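Local coordinates for 5' nucleotidase family protein (Staphylococcus aureus subsp. aureus, PDB 4Q7F) that is a 5'-nucleotidase family protein whose calcineurin-like phosphoesterase domain holds a manganese and a magnesium ion, at residues P129-T141 against S178-Y191. Numbering follows the deposited sequence. Where two conformers were deposited one is given.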
# COMPACT_ATOMS: atom_id res chain seq x y z
N PRO A 129 17.64 3.43 -13.89
CA PRO A 129 17.23 2.04 -13.80
C PRO A 129 16.43 1.68 -12.57
O PRO A 129 16.63 2.25 -11.50
CB PRO A 129 18.55 1.28 -13.74
CG PRO A 129 19.50 2.23 -13.15
CD PRO A 129 19.10 3.57 -13.73
N VAL A 130 15.53 0.72 -12.74
CA VAL A 130 14.75 0.19 -11.62
C VAL A 130 15.29 -1.21 -11.39
O VAL A 130 15.29 -2.04 -12.30
CB VAL A 130 13.24 0.23 -11.90
CG1 VAL A 130 12.47 -0.54 -10.83
CG2 VAL A 130 12.76 1.67 -11.95
N LEU A 131 15.78 -1.47 -10.17
CA LEU A 131 16.45 -2.73 -9.89
C LEU A 131 15.53 -3.70 -9.15
O LEU A 131 15.02 -3.37 -8.09
CB LEU A 131 17.70 -2.47 -9.05
CG LEU A 131 18.75 -1.55 -9.71
CD1 LEU A 131 19.85 -1.22 -8.71
CD2 LEU A 131 19.35 -2.18 -10.96
N CYS A 132 15.32 -4.87 -9.74
CA CYS A 132 14.49 -5.93 -9.12
C CYS A 132 15.07 -7.29 -9.47
O CYS A 132 14.87 -7.78 -10.58
CB CYS A 132 13.05 -5.84 -9.59
SG CYS A 132 12.01 -7.08 -8.78
N ALA A 133 15.79 -7.89 -8.53
CA ALA A 133 16.44 -9.18 -8.78
C ALA A 133 15.58 -10.43 -8.52
O ALA A 133 15.95 -11.54 -8.94
CB ALA A 133 17.72 -9.26 -7.96
N ASN A 134 14.43 -10.27 -7.88
CA ASN A 134 13.64 -11.45 -7.54
C ASN A 134 12.26 -11.61 -8.19
O ASN A 134 11.46 -12.47 -7.78
CB ASN A 134 13.52 -11.54 -6.02
CG ASN A 134 12.67 -10.45 -5.42
OD1 ASN A 134 12.68 -9.33 -5.89
ND2 ASN A 134 11.91 -10.79 -4.39
N ILE A 135 11.96 -10.81 -9.21
CA ILE A 135 10.70 -10.95 -9.94
C ILE A 135 11.09 -11.27 -11.36
O ILE A 135 11.74 -10.45 -12.05
CB ILE A 135 9.83 -9.68 -9.92
CG1 ILE A 135 9.37 -9.39 -8.50
CG2 ILE A 135 8.63 -9.86 -10.83
CD1 ILE A 135 8.45 -8.19 -8.37
N TYR A 136 10.72 -12.46 -11.80
CA TYR A 136 11.05 -12.91 -13.15
C TYR A 136 9.86 -12.87 -14.08
O TYR A 136 8.70 -13.14 -13.68
CB TYR A 136 11.59 -14.34 -13.11
CG TYR A 136 13.06 -14.47 -12.76
CD1 TYR A 136 13.56 -14.01 -11.54
CD2 TYR A 136 13.94 -15.11 -13.62
CE1 TYR A 136 14.91 -14.15 -11.23
CE2 TYR A 136 15.28 -15.27 -13.31
CZ TYR A 136 15.76 -14.79 -12.11
OH TYR A 136 17.11 -14.96 -11.83
N GLU A 137 10.14 -12.53 -15.33
CA GLU A 137 9.16 -12.57 -16.38
C GLU A 137 9.70 -13.65 -17.33
O GLU A 137 10.75 -13.46 -17.96
CB GLU A 137 9.05 -11.23 -17.08
CG GLU A 137 8.01 -11.23 -18.18
CD GLU A 137 8.03 -9.96 -19.00
OE1 GLU A 137 9.11 -9.35 -19.18
OE2 GLU A 137 6.97 -9.59 -19.51
N ASN A 138 9.00 -14.77 -17.41
CA ASN A 138 9.45 -15.90 -18.19
C ASN A 138 10.78 -16.40 -17.57
O ASN A 138 10.82 -16.68 -16.37
CB ASN A 138 9.51 -15.60 -19.70
CG ASN A 138 8.13 -15.32 -20.29
OD1 ASN A 138 7.11 -15.80 -19.79
ND2 ASN A 138 8.10 -14.55 -21.37
N ASP A 139 11.85 -16.45 -18.35
CA ASP A 139 13.11 -16.98 -17.83
C ASP A 139 14.21 -15.93 -17.58
O ASP A 139 15.39 -16.22 -17.68
CB ASP A 139 13.60 -18.10 -18.77
CG ASP A 139 12.60 -19.25 -18.87
OD1 ASP A 139 11.79 -19.44 -17.94
OD2 ASP A 139 12.62 -19.97 -19.88
N SER A 140 13.80 -14.71 -17.22
CA SER A 140 14.75 -13.66 -16.87
C SER A 140 14.03 -12.63 -15.99
O SER A 140 12.82 -12.71 -15.80
CB SER A 140 15.36 -13.01 -18.11
OG SER A 140 14.39 -12.25 -18.81
N THR A 141 14.79 -11.69 -15.43
CA THR A 141 14.20 -10.66 -14.58
C THR A 141 13.29 -9.75 -15.40
O THR A 141 13.55 -9.47 -16.56
CB THR A 141 15.28 -9.83 -13.86
OG1 THR A 141 16.19 -9.27 -14.82
CG2 THR A 141 16.06 -10.70 -12.86
N SER A 178 2.32 -13.81 -16.18
CA SER A 178 3.58 -14.29 -16.76
C SER A 178 4.76 -14.15 -15.81
O SER A 178 5.91 -14.45 -16.18
CB SER A 178 3.89 -13.48 -18.02
OG SER A 178 4.01 -12.10 -17.71
N LEU A 179 4.50 -13.74 -14.58
CA LEU A 179 5.56 -13.46 -13.63
C LEU A 179 5.75 -14.52 -12.58
O LEU A 179 4.82 -15.22 -12.21
CB LEU A 179 5.28 -12.12 -12.91
CG LEU A 179 4.94 -10.90 -13.79
CD1 LEU A 179 4.78 -9.67 -12.92
CD2 LEU A 179 5.99 -10.67 -14.85
N THR A 180 6.98 -14.58 -12.08
CA THR A 180 7.37 -15.48 -11.01
C THR A 180 8.02 -14.63 -9.92
O THR A 180 8.95 -13.86 -10.20
CB THR A 180 8.37 -16.51 -11.54
OG1 THR A 180 7.78 -17.18 -12.65
CG2 THR A 180 8.73 -17.52 -10.45
N PHE A 181 7.53 -14.78 -8.68
CA PHE A 181 8.03 -14.02 -7.54
C PHE A 181 8.85 -14.89 -6.61
O PHE A 181 8.32 -15.80 -5.97
CB PHE A 181 6.85 -13.42 -6.76
CG PHE A 181 5.94 -12.61 -7.62
CD1 PHE A 181 4.94 -13.24 -8.36
CD2 PHE A 181 6.10 -11.25 -7.73
CE1 PHE A 181 4.12 -12.50 -9.20
CE2 PHE A 181 5.28 -10.51 -8.56
CZ PHE A 181 4.28 -11.13 -9.29
N HIS A 182 10.13 -14.60 -6.48
CA HIS A 182 10.98 -15.40 -5.62
C HIS A 182 11.23 -14.74 -4.26
O HIS A 182 11.21 -13.51 -4.13
CB HIS A 182 12.32 -15.67 -6.31
CG HIS A 182 12.20 -16.37 -7.62
ND1 HIS A 182 12.21 -17.75 -7.73
CD2 HIS A 182 12.06 -15.89 -8.88
CE1 HIS A 182 12.08 -18.08 -9.00
NE2 HIS A 182 11.99 -16.98 -9.72
N SER A 183 11.43 -15.57 -3.24
CA SER A 183 11.76 -15.08 -1.90
C SER A 183 12.94 -14.09 -1.95
O SER A 183 13.97 -14.40 -2.55
CB SER A 183 12.18 -16.26 -1.03
OG SER A 183 12.87 -15.81 0.12
N ALA A 184 12.78 -12.93 -1.32
CA ALA A 184 13.84 -11.93 -1.27
C ALA A 184 15.02 -12.47 -0.47
O ALA A 184 16.16 -12.20 -0.80
CB ALA A 184 13.34 -10.63 -0.66
N PHE A 185 14.73 -13.26 0.55
CA PHE A 185 15.78 -13.87 1.35
C PHE A 185 16.64 -14.80 0.51
O PHE A 185 17.88 -14.77 0.59
CB PHE A 185 15.18 -14.68 2.51
CG PHE A 185 16.20 -15.38 3.35
CD1 PHE A 185 16.79 -16.55 2.92
CD2 PHE A 185 16.57 -14.88 4.58
CE1 PHE A 185 17.74 -17.20 3.68
CE2 PHE A 185 17.52 -15.52 5.36
CZ PHE A 185 18.10 -16.69 4.91
N GLU A 186 15.98 -15.66 -0.28
CA GLU A 186 16.70 -16.65 -1.10
C GLU A 186 17.54 -16.00 -2.19
O GLU A 186 18.67 -16.42 -2.43
CB GLU A 186 15.74 -17.65 -1.73
CG GLU A 186 15.00 -18.51 -0.71
CD GLU A 186 14.06 -19.51 -1.36
OE1 GLU A 186 14.17 -19.72 -2.60
OE2 GLU A 186 13.23 -20.08 -0.63
N ILE A 187 16.99 -15.00 -2.87
CA ILE A 187 17.75 -14.33 -3.93
C ILE A 187 18.94 -13.58 -3.32
O ILE A 187 20.04 -13.58 -3.90
CB ILE A 187 16.85 -13.41 -4.77
CG1 ILE A 187 15.77 -14.24 -5.47
CG2 ILE A 187 17.67 -12.63 -5.78
CD1 ILE A 187 16.29 -15.39 -6.32
N LEU A 188 18.73 -12.94 -2.18
CA LEU A 188 19.82 -12.25 -1.51
C LEU A 188 20.91 -13.25 -1.15
O LEU A 188 22.08 -13.03 -1.46
CB LEU A 188 19.33 -11.52 -0.24
CG LEU A 188 20.43 -10.81 0.58
CD1 LEU A 188 21.16 -9.78 -0.27
CD2 LEU A 188 19.81 -10.15 1.80
N GLN A 189 20.51 -14.33 -0.50
CA GLN A 189 21.42 -15.39 -0.08
C GLN A 189 22.28 -15.90 -1.23
O GLN A 189 23.47 -16.18 -1.06
CB GLN A 189 20.63 -16.56 0.50
CG GLN A 189 21.52 -17.70 0.98
CD GLN A 189 20.73 -18.81 1.62
OE1 GLN A 189 21.05 -19.26 2.71
NE2 GLN A 189 19.67 -19.24 0.96
N GLN A 190 21.66 -16.03 -2.39
CA GLN A 190 22.35 -16.54 -3.57
C GLN A 190 23.30 -15.50 -4.19
O GLN A 190 24.36 -15.86 -4.67
CB GLN A 190 21.32 -17.05 -4.57
CG GLN A 190 20.55 -18.25 -4.01
CD GLN A 190 19.28 -18.57 -4.77
OE1 GLN A 190 19.11 -18.15 -5.92
NE2 GLN A 190 18.38 -19.31 -4.14
N TYR A 191 22.92 -14.22 -4.15
CA TYR A 191 23.75 -13.14 -4.70
C TYR A 191 24.91 -12.65 -3.82
O TYR A 191 25.92 -12.18 -4.34
CB TYR A 191 22.91 -11.92 -5.04
CG TYR A 191 22.41 -11.83 -6.46
CD1 TYR A 191 23.18 -11.19 -7.43
CD2 TYR A 191 21.17 -12.32 -6.82
CE1 TYR A 191 22.72 -11.07 -8.73
CE2 TYR A 191 20.70 -12.20 -8.11
CZ TYR A 191 21.47 -11.57 -9.06
OH TYR A 191 21.01 -11.46 -10.34
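Strands I135-E137 and L179-F181 pair antiparallel in a small three-stranded sheet of the calcineurin-like phosphoesterase domain, I135-E137 lying in the middle and S140-T141 following it through a type II' turn. Y136 and T180 form the hydrogen-bonded pair: Y136 N gives to T180 O at 2.8 Å, and T180 N returns a bond to Y136 O. Beyond the strand end, H182 N continues the ladder to N134 O; at the other end, N138 N reaches S178 O only weakly.

The amide of N134 suits the place where the chain leaves the sheet for helix 184-198. CG sits between the backbone N and carbonyl carbon (chi1 69°), and from there ND2 donates to H182 O over 2.8 Å, with the acceptor tilted from the amide plane. ND2 is shared between this loop carbonyl and a strand carbonyl, T163 O of strand 155-163, which probably limits rotation of the buried amide. S183 then caps the helix: its short hydroxyl accepts from E186 N, while E228 provides OG with a second partner.

I135, F181, L179 and the aliphatic part of E137 share one face of the sheet. I135 lays CG1 and CD1 obliquely against the CD2-CE2 side of the F181 ring, and L179 sets CD2 against CB of E137, whose extended chain carries its carboxylate on to a salt bridge with K120. A133, whose side chain is a single methyl, meets I187 CG2 and Y191 CE2 from helix 184-198, and I187 CG1 packs on N134 CB at 3.6 Å.

Y136 projects from the other face, where H182, just past the strand end, turns its edge toward the face of the Y136 ring in an offset edge-to-face pair, planes at 75°, with H182 CD2 3.6 Å from Y136 CD1.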